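Amino acid adenylation domain-containing protein (Bacillus stratosphericus LAMA 585, PDB 6ULY) probably selects an alpha-keto acid and activates it as an acyl adenylate, serving as the adenylation domain of a nonribosomal depsipeptide synthetase module. Local coordinates at residues A26-L32 with Q44-Q50; L114-W118 with W143-L148; L363-L367 with E404-G408. All blocks are in the same frame, centred on the assembly; numbering follows the deposited sequence.

Interaction 1: residues A26-L32 with Q44-Q50; sequences AKTTNGL and QSYAQLQ. With SO4 (sulfate ion), chain F.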
loop_
_atom_site.group_PDB
_atom_site.type_symbol
_atom_site.label_atom_id
_atom_site.label_comp_id
_atom_site.label_asym_id
_atom_site.label_seq_id
_atom_site.Cartn_x
_atom_site.Cartn_y
_atom_site.Cartn_z
ATOM N N ALA A 26 1.408 41.381 10.021
ATOM C CA ALA A 26 2.255 42.457 9.527
ATOM C C ALA A 26 2.035 43.765 10.276
ATOM O O ALA A 26 2.845 44.686 10.131
ATOM C CB ALA A 26 2.006 42.663 8.029
ATOM N N LYS A 27 0.963 43.873 11.067
ATOM C CA LYS A 27 0.731 45.066 11.871
ATOM C C LYS A 27 1.495 45.039 13.187
ATOM O O LYS A 27 1.660 46.089 13.815
ATOM C CB LYS A 27 -0.766 45.231 12.153
ATOM C CG LYS A 27 -1.606 45.414 10.898
ATOM C CD LYS A 27 -3.094 45.487 11.207
ATOM C CE LYS A 27 -3.908 45.626 9.929
ATOM N NZ LYS A 27 -5.379 45.525 10.174
ATOM N N THR A 28 1.959 43.867 13.619
ATOM C CA THR A 28 2.785 43.768 14.809
ATOM C C THR A 28 4.223 44.145 14.467
ATOM O O THR A 28 4.568 44.422 13.314
ATOM C CB THR A 28 2.741 42.355 15.394
ATOM O OG1 THR A 28 3.518 41.470 14.574
ATOM C CG2 THR A 28 1.303 41.842 15.481
ATOM N N THR A 29 5.078 44.149 15.487
ATOM C CA THR A 29 6.511 44.309 15.293
ATOM C C THR A 29 7.246 42.978 15.339
ATOM O O THR A 29 8.473 42.955 15.211
ATOM C CB THR A 29 7.086 45.266 16.346
ATOM O OG1 THR A 29 6.843 44.751 17.662
ATOM C CG2 THR A 29 6.443 46.638 16.218
ATOM N N ASN A 30 6.526 41.872 15.501
ATOM C CA ASN A 30 7.145 40.562 15.572
ATOM C C ASN A 30 7.381 40.016 14.169
ATOM O O ASN A 30 6.996 40.613 13.161
ATOM C CB ASN A 30 6.275 39.618 16.395
ATOM C CG ASN A 30 6.139 40.069 17.830
ATOM O OD1 ASN A 30 7.013 40.758 18.359
ATOM N ND2 ASN A 30 5.040 39.686 18.470
ATOM N N GLY A 31 8.032 38.860 14.105
ATOM C CA GLY A 31 8.258 38.192 12.843
ATOM C C GLY A 31 9.108 36.951 12.987
ATOM O O GLY A 31 9.101 36.296 14.034
ATOM N N LEU A 32 9.857 36.633 11.939
ATOM C CA LEU A 32 10.645 35.415 11.868
ATOM C C LEU A 32 12.127 35.722 12.045
ATOM O O LEU A 32 12.613 36.789 11.657
ATOM C CB LEU A 32 10.425 34.705 10.530
ATOM C CG LEU A 32 8.994 34.245 10.255
ATOM C CD1 LEU A 32 8.446 34.896 8.988
ATOM C CD2 LEU A 32 8.947 32.721 10.153
ATOM N N GLN A 44 13.331 38.566 9.616
ATOM C CA GLN A 44 12.330 38.897 8.604
ATOM C C GLN A 44 11.028 39.156 9.354
ATOM O O GLN A 44 10.303 38.211 9.679
ATOM C CB GLN A 44 12.172 37.779 7.585
ATOM C CG GLN A 44 11.204 38.089 6.445
ATOM C CD GLN A 44 10.779 36.836 5.688
ATOM O OE1 GLN A 44 10.576 35.782 6.285
ATOM N NE2 GLN A 44 10.650 36.947 4.368
ATOM N N SER A 45 10.752 40.426 9.635
ATOM C CA SER A 45 9.517 40.774 10.318
ATOM C C SER A 45 8.316 40.293 9.510
ATOM O O SER A 45 8.400 40.045 8.303
ATOM C CB SER A 45 9.425 42.283 10.529
ATOM O OG SER A 45 9.262 42.952 9.291
ATOM N N TYR A 46 7.174 40.170 10.191
ATOM C CA TYR A 46 5.948 39.833 9.477
ATOM C C TYR A 46 5.623 40.882 8.423
ATOM O O TYR A 46 5.047 40.555 7.377
ATOM C CB TYR A 46 4.794 39.669 10.465
ATOM C CG TYR A 46 4.912 38.422 11.319
ATOM C CD1 TYR A 46 5.196 37.183 10.745
ATOM C CD2 TYR A 46 4.755 38.485 12.696
ATOM C CE1 TYR A 46 5.310 36.043 11.521
ATOM C CE2 TYR A 46 4.871 37.355 13.479
ATOM C CZ TYR A 46 5.147 36.134 12.884
ATOM O OH TYR A 46 5.263 35.001 13.655
ATOM N N ALA A 47 6.002 42.141 8.670
ATOM C CA ALA A 47 5.856 43.176 7.652
ATOM C C ALA A 47 6.801 42.929 6.484
ATOM O O ALA A 47 6.409 43.068 5.320
ATOM C CB ALA A 47 6.114 44.556 8.267
ATOM N N GLN A 48 8.051 42.562 6.772
ATOM C CA GLN A 48 8.984 42.220 5.703
ATOM C C GLN A 48 8.519 40.981 4.947
ATOM O O GLN A 48 8.605 40.926 3.713
ATOM C CB GLN A 48 10.385 42.006 6.278
ATOM C CG GLN A 48 11.079 43.283 6.748
ATOM C CD GLN A 48 12.472 43.022 7.282
ATOM O OE1 GLN A 48 12.645 42.620 8.433
ATOM N NE2 GLN A 48 13.475 43.241 6.442
ATOM N N LEU A 49 8.016 39.976 5.669
ATOM C CA LEU A 49 7.517 38.774 5.005
ATOM C C LEU A 49 6.437 39.120 3.988
ATOM O O LEU A 49 6.446 38.608 2.862
ATOM C CB LEU A 49 6.990 37.787 6.047
ATOM C CG LEU A 49 6.290 36.528 5.529
ATOM C CD1 LEU A 49 7.198 35.714 4.610
ATOM C CD2 LEU A 49 5.813 35.680 6.698
ATOM N N GLN A 50 5.510 40.008 4.353
ATOM C CA GLN A 50 4.440 40.371 3.430
ATOM C C GLN A 50 5.007 40.985 2.156
ATOM O O GLN A 50 4.617 40.610 1.043
ATOM C CB GLN A 50 3.469 41.333 4.113
ATOM C CG GLN A 50 2.184 41.575 3.332
ATOM C CD GLN A 50 1.233 42.506 4.055
ATOM O OE1 GLN A 50 1.652 43.327 4.874
ATOM N NE2 GLN A 50 -0.055 42.378 3.764
HETATM S S SO4 F . 14.078 45.539 3.105
HETATM O O1 SO4 F . 13.425 44.866 4.190
HETATM O O2 SO4 F . 14.061 44.702 1.940
HETATM O O3 SO4 F . 13.392 46.767 2.822
HETATM O O4 SO4 F . 15.434 45.826 3.470
#

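Interaction 2: residues L114-W118 with W143-L148; sequences LHHAW and WHTDQL. With SO4 (sulfate ion), chain M; SO4 (sulfate ion), chain J.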
loop_
_atom_site.group_PDB
_atom_site.type_symbol
_atom_site.label_atom_id
_atom_site.label_comp_id
_atom_site.label_asym_id
_atom_site.label_seq_id
_atom_site.Cartn_x
_atom_site.Cartn_y
_atom_site.Cartn_z
ATOM N N LEU A 114 8.479 11.900 -5.594
ATOM C CA LEU A 114 8.322 13.247 -6.135
ATOM C C LEU A 114 7.730 13.200 -7.537
ATOM O O LEU A 114 6.843 13.994 -7.873
ATOM C CB LEU A 114 9.667 13.982 -6.146
ATOM C CG LEU A 114 10.294 14.252 -4.779
ATOM C CD1 LEU A 114 11.688 14.844 -4.932
ATOM C CD2 LEU A 114 9.408 15.170 -3.947
ATOM N N HIS A 115 8.207 12.271 -8.370
ATOM C CA HIS A 115 7.685 12.160 -9.726
ATOM C C HIS A 115 6.196 11.840 -9.718
ATOM O O HIS A 115 5.434 12.372 -10.536
ATOM C CB HIS A 115 8.444 11.083 -10.500
ATOM C CG HIS A 115 7.918 10.856 -11.884
ATOM N ND1 HIS A 115 6.872 9.998 -12.154
ATOM C CD2 HIS A 115 8.288 11.385 -13.075
ATOM C CE1 HIS A 115 6.624 10.005 -13.452
ATOM N NE2 HIS A 115 7.470 10.838 -14.033
ATOM N N HIS A 116 5.765 10.963 -8.812
ATOM C CA HIS A 116 4.353 10.606 -8.747
ATOM C C HIS A 116 3.497 11.835 -8.470
ATOM O O HIS A 116 2.576 12.153 -9.232
ATOM C CB HIS A 116 4.123 9.542 -7.673
ATOM C CG HIS A 116 2.677 9.246 -7.422
ATOM N ND1 HIS A 116 1.962 8.334 -8.171
ATOM C CD2 HIS A 116 1.807 9.755 -6.518
ATOM C CE1 HIS A 116 0.717 8.287 -7.732
ATOM N NE2 HIS A 116 0.597 9.140 -6.730
ATOM N N ALA A 117 3.787 12.537 -7.371
ATOM C CA ALA A 117 3.024 13.737 -7.038
ATOM C C ALA A 117 3.132 14.781 -8.139
ATOM O O ALA A 117 2.140 15.427 -8.498
ATOM C CB ALA A 117 3.508 14.315 -5.710
ATOM N N TRP A 118 4.335 14.971 -8.682
ATOM C CA TRP A 118 4.524 15.960 -9.738
ATOM C C TRP A 118 3.626 15.651 -10.929
ATOM O O TRP A 118 2.958 16.542 -11.469
ATOM C CB TRP A 118 5.996 15.989 -10.142
ATOM C CG TRP A 118 6.315 16.817 -11.339
ATOM C CD1 TRP A 118 6.453 18.179 -11.387
ATOM C CD2 TRP A 118 6.578 16.341 -12.663
ATOM N NE1 TRP A 118 6.770 18.576 -12.663
ATOM C CE2 TRP A 118 6.855 17.467 -13.465
ATOM C CE3 TRP A 118 6.603 15.071 -13.250
ATOM C CZ2 TRP A 118 7.148 17.362 -14.821
ATOM C CZ3 TRP A 118 6.891 14.968 -14.600
ATOM C CH2 TRP A 118 7.162 16.108 -15.370
ATOM N N TRP A 143 13.758 11.808 -15.107
ATOM C CA TRP A 143 12.377 11.510 -15.456
ATOM C C TRP A 143 12.145 11.463 -16.959
ATOM O O TRP A 143 11.011 11.218 -17.387
ATOM C CB TRP A 143 11.447 12.550 -14.820
ATOM C CG TRP A 143 11.501 12.565 -13.320
ATOM C CD1 TRP A 143 12.107 11.646 -12.514
ATOM C CD2 TRP A 143 10.929 13.549 -12.444
ATOM N NE1 TRP A 143 11.948 11.993 -11.195
ATOM C CE2 TRP A 143 11.231 13.159 -11.125
ATOM C CE3 TRP A 143 10.194 14.720 -12.651
ATOM C CZ2 TRP A 143 10.817 13.893 -10.014
ATOM C CZ3 TRP A 143 9.789 15.453 -11.546
ATOM C CH2 TRP A 143 10.100 15.034 -10.245
ATOM N N HIS A 144 13.180 11.694 -17.764
ATOM C CA HIS A 144 13.078 11.663 -19.221
ATOM C C HIS A 144 11.875 12.479 -19.695
ATOM O O HIS A 144 10.980 11.990 -20.385
ATOM C CB HIS A 144 13.006 10.220 -19.721
ATOM C CG HIS A 144 14.198 9.397 -19.343
ATOM N ND1 HIS A 144 15.358 9.384 -20.086
ATOM C CD2 HIS A 144 14.414 8.572 -18.291
ATOM C CE1 HIS A 144 16.235 8.579 -19.512
ATOM N NE2 HIS A 144 15.687 8.074 -18.422
ATOM N N THR A 145 11.878 13.751 -19.304
ATOM C CA THR A 145 10.754 14.639 -19.548
ATOM C C THR A 145 11.253 15.985 -20.047
ATOM O O THR A 145 12.326 16.455 -19.656
ATOM C CB THR A 145 9.913 14.847 -18.281
ATOM O OG1 THR A 145 8.858 15.776 -18.551
ATOM C CG2 THR A 145 10.776 15.381 -17.145
ATOM N N ASP A 146 10.457 16.596 -20.921
ATOM C CA ASP A 146 10.676 17.958 -21.382
ATOM C C ASP A 146 9.706 18.937 -20.737
ATOM O O ASP A 146 9.679 20.113 -21.113
ATOM C CB ASP A 146 10.547 18.023 -22.904
ATOM C CG ASP A 146 11.430 17.010 -23.609
ATOM O OD1 ASP A 146 12.612 16.873 -23.221
ATOM O OD2 ASP A 146 10.940 16.344 -24.545
ATOM N N GLN A 147 8.907 18.475 -19.776
ATOM C CA GLN A 147 7.883 19.280 -19.129
ATOM C C GLN A 147 8.324 19.826 -17.781
ATOM O O GLN A 147 7.511 20.437 -17.079
ATOM C CB GLN A 147 6.609 18.451 -18.946
ATOM C CG GLN A 147 5.944 18.030 -20.242
ATOM C CD GLN A 147 5.226 19.177 -20.924
ATOM O OE1 GLN A 147 4.007 19.314 -20.813
ATOM N NE2 GLN A 147 5.979 20.010 -21.634
ATOM N N LEU A 148 9.578 19.614 -17.397
ATOM C CA LEU A 148 10.067 20.106 -16.118
ATOM C C LEU A 148 10.317 21.607 -16.200
ATOM O O LEU A 148 10.901 22.099 -17.170
ATOM C CB LEU A 148 11.350 19.375 -15.721
ATOM C CG LEU A 148 11.809 19.604 -14.279
ATOM C CD1 LEU A 148 10.805 19.014 -13.304
ATOM C CD2 LEU A 148 13.191 19.017 -14.044
HETATM S S SO4 M . 4.346 7.392 -11.450
HETATM O O1 SO4 M . 3.089 7.570 -10.782
HETATM O O2 SO4 M . 4.576 5.995 -11.673
HETATM O O3 SO4 M . 4.320 8.075 -12.710
HETATM O O4 SO4 M . 5.400 7.925 -10.636
HETATM S S SO4 J . 5.727 11.469 -17.531
HETATM O O1 SO4 J . 5.610 11.431 -18.967
HETATM O O2 SO4 J . 5.307 10.193 -16.999
HETATM O O3 SO4 J . 7.102 11.702 -17.156
HETATM O O4 SO4 J . 4.898 12.541 -17.013
HETATM O O HOH W 1 7.500 21.268 -13.719
#

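Interaction 3: residues L363-L367 with E404-G408; sequences LTEQL and EDHIG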
loop_
_atom_site.group_PDB
_atom_site.type_symbol
_atom_site.label_atom_id
_atom_site.label_comp_id
_atom_site.label_asym_id
_atom_site.label_seq_id
_atom_site.Cartn_x
_atom_site.Cartn_y
_atom_site.Cartn_z
ATOM N N LEU A 363 -5.224 -6.144 27.539
ATOM C CA LEU A 363 -5.154 -5.276 26.369
ATOM C C LEU A 363 -6.297 -5.536 25.394
ATOM O O LEU A 363 -6.744 -4.613 24.704
ATOM C CB LEU A 363 -3.806 -5.454 25.673
ATOM C CG LEU A 363 -2.612 -4.852 26.420
ATOM C CD1 LEU A 363 -1.308 -5.178 25.714
ATOM C CD2 LEU A 363 -2.780 -3.350 26.566
ATOM N N THR A 364 -6.781 -6.775 25.321
ATOM C CA THR A 364 -7.848 -7.137 24.398
ATOM C C THR A 364 -9.240 -6.970 24.997
ATOM O O THR A 364 -10.227 -7.264 24.317
ATOM C CB THR A 364 -7.674 -8.587 23.933
ATOM O OG1 THR A 364 -7.633 -9.451 25.076
ATOM C CG2 THR A 364 -6.388 -8.743 23.139
ATOM N N GLU A 365 -9.341 -6.510 26.239
ATOM C CA GLU A 365 -10.625 -6.369 26.912
ATOM C C GLU A 365 -10.680 -4.989 27.564
ATOM O O GLU A 365 -9.966 -4.051 27.186
ATOM C CB GLU A 365 -10.818 -7.490 27.943
ATOM C CG GLU A 365 -10.619 -8.898 27.401
ATOM C CD GLU A 365 -10.707 -9.955 28.489
ATOM O OE1 GLU A 365 -10.402 -9.635 29.657
ATOM O OE2 GLU A 365 -11.089 -11.103 28.177
ATOM N N GLN A 366 -11.549 -4.847 28.559
ATOM C CA GLN A 366 -11.521 -3.658 29.397
ATOM C C GLN A 366 -10.159 -3.557 30.069
ATOM O O GLN A 366 -9.739 -4.474 30.784
ATOM C CB GLN A 366 -12.638 -3.718 30.438
ATOM C CG GLN A 366 -12.709 -2.499 31.338
ATOM C CD GLN A 366 -13.862 -2.566 32.317
ATOM O OE1 GLN A 366 -13.672 -2.437 33.526
ATOM N NE2 GLN A 366 -15.069 -2.763 31.799
ATOM N N LEU A 367 -9.456 -2.454 29.821
ATOM C CA LEU A 367 -8.113 -2.290 30.360
ATOM C C LEU A 367 -8.150 -2.280 31.884
ATOM O O LEU A 367 -8.968 -1.585 32.495
ATOM C CB LEU A 367 -7.490 -0.998 29.832
ATOM C CG LEU A 367 -7.250 -0.962 28.323
ATOM C CD1 LEU A 367 -6.881 0.439 27.877
ATOM C CD2 LEU A 367 -6.165 -1.956 27.934
ATOM N N GLU A 404 -15.142 3.540 27.124
ATOM C CA GLU A 404 -13.816 3.999 27.505
ATOM C C GLU A 404 -13.000 2.824 28.039
ATOM O O GLU A 404 -13.540 1.792 28.448
ATOM C CB GLU A 404 -13.908 5.114 28.547
ATOM C CG GLU A 404 -14.425 6.441 28.000
ATOM C CD GLU A 404 -13.945 7.636 28.815
ATOM O OE1 GLU A 404 -13.562 7.441 29.988
ATOM O OE2 GLU A 404 -13.942 8.770 28.283
ATOM N N ASP A 405 -11.677 2.982 28.003
ATOM C CA ASP A 405 -10.744 1.950 28.464
ATOM C C ASP A 405 -10.859 0.670 27.635
ATOM O O ASP A 405 -10.669 -0.437 28.148
ATOM C CB ASP A 405 -10.950 1.646 29.953
ATOM C CG ASP A 405 -10.643 2.839 30.843
ATOM O OD1 ASP A 405 -9.635 3.530 30.590
ATOM O OD2 ASP A 405 -11.416 3.085 31.796
ATOM N N HIS A 406 -11.168 0.815 26.347
ATOM C CA HIS A 406 -11.216 -0.298 25.403
ATOM C C HIS A 406 -10.424 0.099 24.167
ATOM O O HIS A 406 -10.753 1.095 23.514
ATOM C CB HIS A 406 -12.656 -0.649 25.016
ATOM C CG HIS A 406 -13.367 -1.510 26.014
ATOM N ND1 HIS A 406 -13.582 -2.858 25.814
ATOM C CD2 HIS A 406 -13.927 -1.214 27.212
ATOM C CE1 HIS A 406 -14.235 -3.356 26.849
ATOM N NE2 HIS A 406 -14.457 -2.379 27.711
ATOM N N ILE A 407 -9.390 -0.675 23.845
ATOM C CA ILE A 407 -8.578 -0.379 22.672
ATOM C C ILE A 407 -9.386 -0.648 21.412
ATOM O O ILE A 407 -9.915 -1.748 21.217
ATOM C CB ILE A 407 -7.284 -1.204 22.685
ATOM C CG1 ILE A 407 -6.376 -0.735 23.828
ATOM C CG2 ILE A 407 -6.575 -1.083 21.336
ATOM C CD1 ILE A 407 -5.109 -1.548 23.995
ATOM N N GLY A 408 -9.480 0.357 20.547
ATOM C CA GLY A 408 -10.172 0.214 19.283
ATOM C C GLY A 408 -9.631 1.159 18.231
ATOM O O GLY A 408 -8.539 1.715 18.388
#

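Interaction 1: residues A26-L32 with Q44-Q50
A beta hairpin at the edge of the mixed sheet of the adenylation fold that holds strands 31-35 and 240-243 forms this contact, where strand 41-45 passes into helix 46-62 and strand 31-35 begins. Leu32 and Gln44 are an antiparallel hydrogen-bonded pair: Leu32 N donates to Gln44 O and Gln44 N to Leu32 O, both at 2.8 Å. Next to them, Gly31 and Ser45 are a non-hydrogen-bonded pair, and the strand ladder gives way to the helix start, where Tyr46 N reaches Asn30 O at 3.0 Å in a nearly straight bond (176°). Ser45 is the N-cap and makes a capping box with Gln48: Gln48 N donates to Ser45 OG (2.8 Å) and Ser45 N to Gln48 OE1 (3.1 Å). Asn30 N donates to Thr28 OG1 (3.2 Å), an ST turn between helix 18-26 and strand 31-35; Thr28 OG1 is also hydrogen-bonded to Ala25 O. On the hairpin face that carries Leu32, Leu32 CD1 lies 3.6 Å from Leu49 CD2, a patch that Val82 of helix 78-91 also touches. Tyr46 OH is hydrogen-bonded to Cys239 O, just before strand 240-243, and to Gln241 NE2 within it. Glycine suits position 31, since any CB would clash with Ser45 CA; instead, Gly31 CA sits over the Tyr46 ring in a CH-pi contact, 3.4 Å from its centroid and 9° off the normal.

Interaction 2: residues L114-W118 with W143-L148
Trp143 opens the loop between helix 139-142 and strand 150-152 and lays its indole against helix 109-120. The edge of the His115 ring meets the indole face in a T-shaped pair: the planes stand at 81°, the His115 ring lies 4.6 Å from the five-membered ring by centroids, and His115 CD2 comes within 3.4 Å of Trp143 CG. Trp143 CZ3 also approaches Trp118 CD2 at 3.5 Å, but with the six-membered rings inclined at 39°, while Trp143 CZ2 touches Leu114 CB at 4.0 Å. His144, with positive phi, closes the preceding helix in a Schellman motif, and its side chain turns to the second subunit. Thr145 OG1 accepts from Gln147 N (3.0 Å), an ST turn that sets Thr145 OG1 3.6 Å from Trp118 CH2 at the ring edge. Gln147 O lies 3.8 Å from Trp118 CZ2, and a water accepts from Trp118 NE1 at 3.0 Å. Leu148 ends the segment with CD1 4.2 Å from Trp118 CE2. His115 also donates through ND1 to one sulfate and through NE2 to another, both probably from the crystallisation liquor, consistent with a doubly protonated, positively charged His115 in this crystal. No direct hydrogen bond joins the two segments, so ring and apolar contacts of the His115, Trp118 and Trp143 aromatic cluster hold them.

Interaction 3: residues L363-L367 with E404-G408
Leu363 begins the contact by resting on Ile407, its CD2 3.9 Å from Ile407 CD1 and its carbonyl O 3.5 Å from the same methyl. Glu365 points its CA-to-CB bond away, yet its backbone passes the His406 imidazole, with Glu365 C 4.0 Å from His406 CE1. Gln366 lies over the face of that ring: Gln366 CA is 3.9 Å from the His406 centroid and 22° off the normal, a CH-pi contact, and it also makes a CA-H...O approach of 3.6 Å to Asp405 O. Leu367 supplies the one hydrogen bond between the segments, Leu367 N to Asp405 O at 2.9 Å and 177°, while Leu367 CD2 packs on Ile407 CD1 at 4.1 Å. Phe445 of strand 438-447 touches both Leu367 and Ile407, and Asp405 OD1 is bound by His447 ND1. The contact thus docks the loop after strand 355-359 onto the loop leading into strand 408-413 of the antiparallel sheet that includes strand 438-447, part of the ANL adenylate-forming fold.

From the N terminus, interaction 1 comes first and closes a short loop: 11 residues separate its segments, enough for a hairpin, and it joins the hairpin strands to the start of helix 46-62. Interaction 2 closes a 24-residue excursion, bringing the loop before strand 150-152 back to helix 109-120 beside the sheet containing strand 70-74. Interaction 3 spans 36 residues and joins two loops, the second of which enters the antiparallel sheet containing strands 408-413 and 438-447. The three follow in series, none nested or crossed. Interactions 1 and 2 have centres 36 Å apart, whereas interaction 3 lies across the chain's centre from both, 49 and 47 Å away between centres.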